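Side-chain contacts in enolase from the environmental genome shotgun sequencing of the Sargasso Sea (PDB 2QGY), which is of unknown function but binds magnesium and, as a member of the mandelate racemase/muconate lactonizing enzyme branch of the enolase superfamily, probably abstracts a proton alpha to a carboxylate: residues I179-V184 with S218-Y223; L197-A202 with K211-E216. One frame throughout, in Å; residues are numbered along the deposited sequence.

Contact 1. Residues I179-V184 with S218-Y223; sequences ISIQFV and SSFNPY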
# COMPACT_ATOMS: atom_id res chain seq x y z
N ILE A 179 23.52 21.51 15.26
CA ILE A 179 22.34 21.70 16.09
C ILE A 179 21.76 20.30 16.48
O ILE A 179 21.39 20.07 17.63
CB ILE A 179 21.29 22.61 15.37
CG1 ILE A 179 21.81 24.08 15.34
CG2 ILE A 179 19.94 22.53 16.05
CD1 ILE A 179 21.02 25.03 14.42
N SER A 180 21.75 19.38 15.52
CA SER A 180 21.32 17.98 15.74
C SER A 180 22.16 17.28 16.80
O SER A 180 21.63 16.65 17.72
CB SER A 180 21.40 17.20 14.42
OG SER A 180 20.58 17.79 13.42
N ILE A 181 23.48 17.43 16.70
CA ILE A 181 24.41 16.82 17.65
C ILE A 181 24.30 17.43 19.06
O ILE A 181 24.27 16.69 20.06
CB ILE A 181 25.88 16.84 17.10
CG1 ILE A 181 26.00 15.97 15.85
CG2 ILE A 181 26.88 16.39 18.16
CD1 ILE A 181 25.82 14.44 16.09
N GLN A 182 24.24 18.77 19.13
CA GLN A 182 24.00 19.49 20.38
C GLN A 182 22.78 18.95 21.11
O GLN A 182 22.80 18.75 22.33
CB GLN A 182 23.80 20.99 20.14
CG GLN A 182 25.04 21.82 20.40
CD GLN A 182 25.83 21.31 21.61
OE1 GLN A 182 25.36 21.39 22.75
NE2 GLN A 182 27.03 20.77 21.35
N PHE A 183 21.72 18.73 20.34
CA PHE A 183 20.51 18.14 20.87
C PHE A 183 20.76 16.76 21.47
O PHE A 183 20.33 16.50 22.59
CB PHE A 183 19.43 18.10 19.79
CG PHE A 183 18.13 17.54 20.27
CD1 PHE A 183 17.57 17.96 21.48
CD2 PHE A 183 17.46 16.58 19.52
CE1 PHE A 183 16.37 17.44 21.94
CE2 PHE A 183 16.25 16.05 19.97
CZ PHE A 183 15.70 16.47 21.18
N VAL A 184 21.47 15.88 20.76
CA VAL A 184 21.76 14.54 21.29
C VAL A 184 22.61 14.64 22.56
O VAL A 184 22.38 13.93 23.53
CB VAL A 184 22.42 13.59 20.24
CG1 VAL A 184 22.66 12.23 20.83
CG2 VAL A 184 21.55 13.45 18.98
N SER A 218 27.99 8.66 16.99
CA SER A 218 28.33 7.34 17.53
C SER A 218 28.88 7.40 18.97
O SER A 218 28.70 6.46 19.75
CB SER A 218 29.27 6.54 16.60
OG SER A 218 30.36 7.33 16.12
N SER A 219 29.53 8.51 19.33
CA SER A 219 30.12 8.63 20.68
C SER A 219 29.09 8.77 21.80
O SER A 219 29.41 8.54 22.97
CB SER A 219 31.14 9.77 20.75
OG SER A 219 30.64 10.97 20.19
N PHE A 220 27.85 9.11 21.43
CA PHE A 220 26.77 9.20 22.40
C PHE A 220 26.07 7.85 22.61
O PHE A 220 25.06 7.77 23.31
CB PHE A 220 25.77 10.29 22.00
CG PHE A 220 26.40 11.64 21.86
CD1 PHE A 220 26.81 12.35 22.98
CD2 PHE A 220 26.61 12.20 20.60
CE1 PHE A 220 27.42 13.59 22.86
CE2 PHE A 220 27.20 13.46 20.47
CZ PHE A 220 27.61 14.15 21.60
N ASN A 221 26.62 6.80 22.00
CA ASN A 221 26.15 5.42 22.21
C ASN A 221 24.64 5.23 21.99
O ASN A 221 23.95 4.72 22.87
CB ASN A 221 26.52 4.92 23.62
CG ASN A 221 26.36 3.41 23.77
OD1 ASN A 221 26.39 2.66 22.79
ND2 ASN A 221 26.19 2.96 25.01
N PRO A 222 24.14 5.61 20.79
CA PRO A 222 22.70 5.38 20.59
C PRO A 222 22.33 3.89 20.64
O PRO A 222 23.07 3.02 20.17
CB PRO A 222 22.43 5.97 19.21
CG PRO A 222 23.73 6.12 18.54
CD PRO A 222 24.79 6.20 19.62
N TYR A 223 21.19 3.61 21.23
CA TYR A 223 20.73 2.24 21.35
C TYR A 223 20.36 1.67 19.98
O TYR A 223 20.59 0.47 19.72
CB TYR A 223 19.56 2.18 22.33
CG TYR A 223 19.16 0.78 22.70
CD1 TYR A 223 19.81 0.10 23.73
CD2 TYR A 223 18.11 0.14 22.04
CE1 TYR A 223 19.45 -1.20 24.07
CE2 TYR A 223 17.72 -1.14 22.37
CZ TYR A 223 18.39 -1.82 23.39
OH TYR A 223 18.00 -3.11 23.69
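Phe220 meets helix 177-191 at two points, and both are apolar. Ile181 brings its CG2 methyl to ring carbon CE2 of Phe220 at 3.7 Å, with the neighbouring ring carbon CZ next in reach. Nearer the root of the same side chain, Val184 CG1 lies 3.8 Å from Phe220 CB and almost as close to CG. Both methyls come in at a slant to the ring, one near its far end and the other near its attachment, so the aromatic side chain lies along one turn of helix, across positions i and i+3.

Torsions explain which branches do the touching. Val184 CG1 stands anti to its backbone nitrogen (chi1 -179°); in Ile181 CG2 takes that place, because chi1 of -64° puts CG1 beside the nitrogen. On the Phe220 side, the short 3-10 turn at 218-220, with Asn221 N bonded to Ser218 O at 3.1 Å, sets the backbone from which the ring projects. Arg188, further along the helix, donates a hydrogen bond from NH2 to the carbonyl oxygen of Phe220.

No hydrogen bond links the two segments directly, and 153 Å² is buried between them. Their side-chain contact therefore rests on dispersion and the exclusion of water, joining a barrel helix to the loop that leads into strand 224-226.

Contact 2. Residues L197-A202 with K211-E216; sequences LMLDLA and KSFLKE. With MG (magnesium ion), chain C.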
# COMPACT_ATOMS: atom_id res chain seq x y z
N LEU A 197 19.04 5.21 24.56
CA LEU A 197 18.61 6.38 23.84
C LEU A 197 18.49 5.98 22.37
O LEU A 197 19.49 5.75 21.69
CB LEU A 197 19.59 7.55 24.01
CG LEU A 197 19.32 8.83 23.22
CD1 LEU A 197 17.98 9.48 23.64
CD2 LEU A 197 20.49 9.81 23.41
N MET A 198 17.26 5.89 21.89
CA MET A 198 17.06 5.60 20.46
C MET A 198 16.83 6.84 19.61
O MET A 198 16.28 7.85 20.06
CB MET A 198 16.03 4.50 20.20
CG MET A 198 15.18 3.92 21.30
SD MET A 198 15.71 3.49 22.98
CE MET A 198 14.94 1.94 23.28
N LEU A 199 17.29 6.77 18.36
CA LEU A 199 17.28 7.92 17.48
C LEU A 199 16.47 7.56 16.25
O LEU A 199 16.79 6.63 15.53
CB LEU A 199 18.72 8.33 17.08
CG LEU A 199 19.77 8.64 18.18
CD1 LEU A 199 21.12 9.09 17.57
CD2 LEU A 199 19.26 9.69 19.17
N ASP A 200 15.41 8.32 16.03
CA ASP A 200 14.59 8.13 14.86
C ASP A 200 14.94 9.20 13.86
O ASP A 200 14.61 10.36 14.04
CB ASP A 200 13.09 8.15 15.22
CG ASP A 200 12.22 7.65 14.08
OD1 ASP A 200 12.61 7.82 12.91
OD2 ASP A 200 11.12 7.10 14.36
N LEU A 201 15.65 8.81 12.81
CA LEU A 201 16.04 9.77 11.76
C LEU A 201 14.92 10.13 10.78
O LEU A 201 15.04 11.13 10.06
CB LEU A 201 17.26 9.29 10.97
CG LEU A 201 18.48 8.90 11.81
CD1 LEU A 201 19.75 8.82 10.93
CD2 LEU A 201 18.67 9.82 13.00
N ALA A 202 13.86 9.33 10.74
CA ALA A 202 12.65 9.69 9.99
C ALA A 202 12.90 9.90 8.48
O ALA A 202 12.31 10.79 7.86
CB ALA A 202 11.99 10.93 10.63
N LYS A 211 24.82 10.36 6.77
CA LYS A 211 26.14 9.80 7.00
C LYS A 211 26.98 10.68 7.93
O LYS A 211 27.59 10.15 8.86
CB LYS A 211 26.85 9.54 5.68
CG LYS A 211 26.35 8.31 4.94
CD LYS A 211 26.90 8.32 3.53
CE LYS A 211 26.65 7.01 2.82
NZ LYS A 211 27.01 7.15 1.38
N SER A 212 26.98 12.00 7.71
CA SER A 212 27.74 12.91 8.57
C SER A 212 27.21 12.87 10.00
O SER A 212 28.00 12.79 10.96
CB SER A 212 27.73 14.32 7.99
OG SER A 212 28.02 14.31 6.60
N PHE A 213 25.88 12.87 10.15
CA PHE A 213 25.27 12.76 11.48
C PHE A 213 25.70 11.47 12.18
O PHE A 213 26.16 11.49 13.32
CB PHE A 213 23.73 12.84 11.41
CG PHE A 213 23.06 12.70 12.74
CD1 PHE A 213 22.99 13.78 13.63
CD2 PHE A 213 22.50 11.48 13.13
CE1 PHE A 213 22.38 13.66 14.87
CE2 PHE A 213 21.88 11.33 14.38
CZ PHE A 213 21.80 12.43 15.25
N LEU A 214 25.55 10.34 11.50
CA LEU A 214 25.86 9.05 12.10
C LEU A 214 27.34 8.93 12.50
O LEU A 214 27.68 8.26 13.48
CB LEU A 214 25.47 7.92 11.16
CG LEU A 214 23.95 7.75 11.00
CD1 LEU A 214 23.66 6.65 10.00
CD2 LEU A 214 23.29 7.47 12.36
N LYS A 215 28.21 9.61 11.75
CA LYS A 215 29.64 9.63 12.06
C LYS A 215 29.90 10.41 13.36
O LYS A 215 30.73 10.01 14.19
CB LYS A 215 30.41 10.23 10.89
CG LYS A 215 31.90 9.95 10.91
CD LYS A 215 32.51 10.26 9.53
CE LYS A 215 33.83 9.51 9.33
NZ LYS A 215 34.32 9.56 7.90
N GLU A 216 29.17 11.49 13.57
CA GLU A 216 29.35 12.32 14.76
C GLU A 216 28.57 11.83 15.98
O GLU A 216 28.90 12.17 17.12
CB GLU A 216 29.00 13.78 14.45
CG GLU A 216 29.77 14.37 13.27
CD GLU A 216 31.26 14.47 13.53
OE1 GLU A 216 31.64 14.72 14.70
OE2 GLU A 216 32.06 14.30 12.57
MG MG C . 9.91 5.80 13.43
O HOH W 1 10.89 6.27 11.68
O HOH W 2 8.65 7.23 12.80
O HOH W 3 8.77 6.04 15.21
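A beta-alpha-beta unit of the TIM-type barrel, strand 197-200, helix 207-217 and strand 224-226, supplies both sides of this contact, where Leu199 and Leu201 meet Phe213 and Leu214. Leu199 sends CD1 to the rim of the Phe213 ring, close to the ring plane and 4.0 Å from CE2. The same ring carbon receives a second methyl: Leu201 CD2 approaches Phe213 CE2 obliquely, at 3.8 Å. The other branch of Leu201 reaches the next helix residue, with CD1 4.0 Å from Leu214 CD2, so the fork of Leu201 spans two consecutive side chains.

Phe213 reaches the leucines because its CG stands opposite the backbone nitrogen (chi1 178°), extending the ring from the helix toward the strand. All four contacting residues are buried, and Ile225 of strand 224-226 also touches Leu199, Leu201 and Leu214.

Between the two leucines, Asp200 serves the inner side of the barrel. Its OD2 binds the magnesium ion at 2.0 Å; Glu226, Glu252 and three waters complete six ligands. Three acidic residues at the ends of successive barrel strands are the usual metal site of this superfamily. Asp200 OD1 does not bind the metal but accepts a hydrogen bond from water 1, a magnesium ligand, whose O lies 2.6 Å from OD1. It also takes a weak one from Ala202 N, at an N-H...O angle of 127°.

OD2 thus holds the metal, while OD1 holds a metal-bound water and, weakly, Ala202 N; together these probably restrict rotation of the carboxylate. Behind it, the leucines before and after Asp200 in sequence pack the end of the strand and the residue just past it against the helix, through apolar contacts alone.

In the fold
Contact 2 is nested within the chain loop closed by contact 1, and their centres lie about 7 Å apart. Helix 177-191 packs against helix 207-217 between them: Ile181 CD1 reaches Glu216 CB at 3.6 Å and Phe213 CE1 at 3.7 Å, while Ser180 CB lies 3.7 Å from the same ring atom. Ile181 of contact 1 and Phe213 of contact 2 therefore touch directly, which makes the two contacts continuous. On the strand side, Tyr223 N lies 2.8 Å from Leu197 O, a probable hydrogen bond. Magnesium is bound directly by contact 2 through Asp200, whereas contact 1 lies in the outer helical layer, and its segment 218-223 runs into strand 224-226, which contributes Glu226.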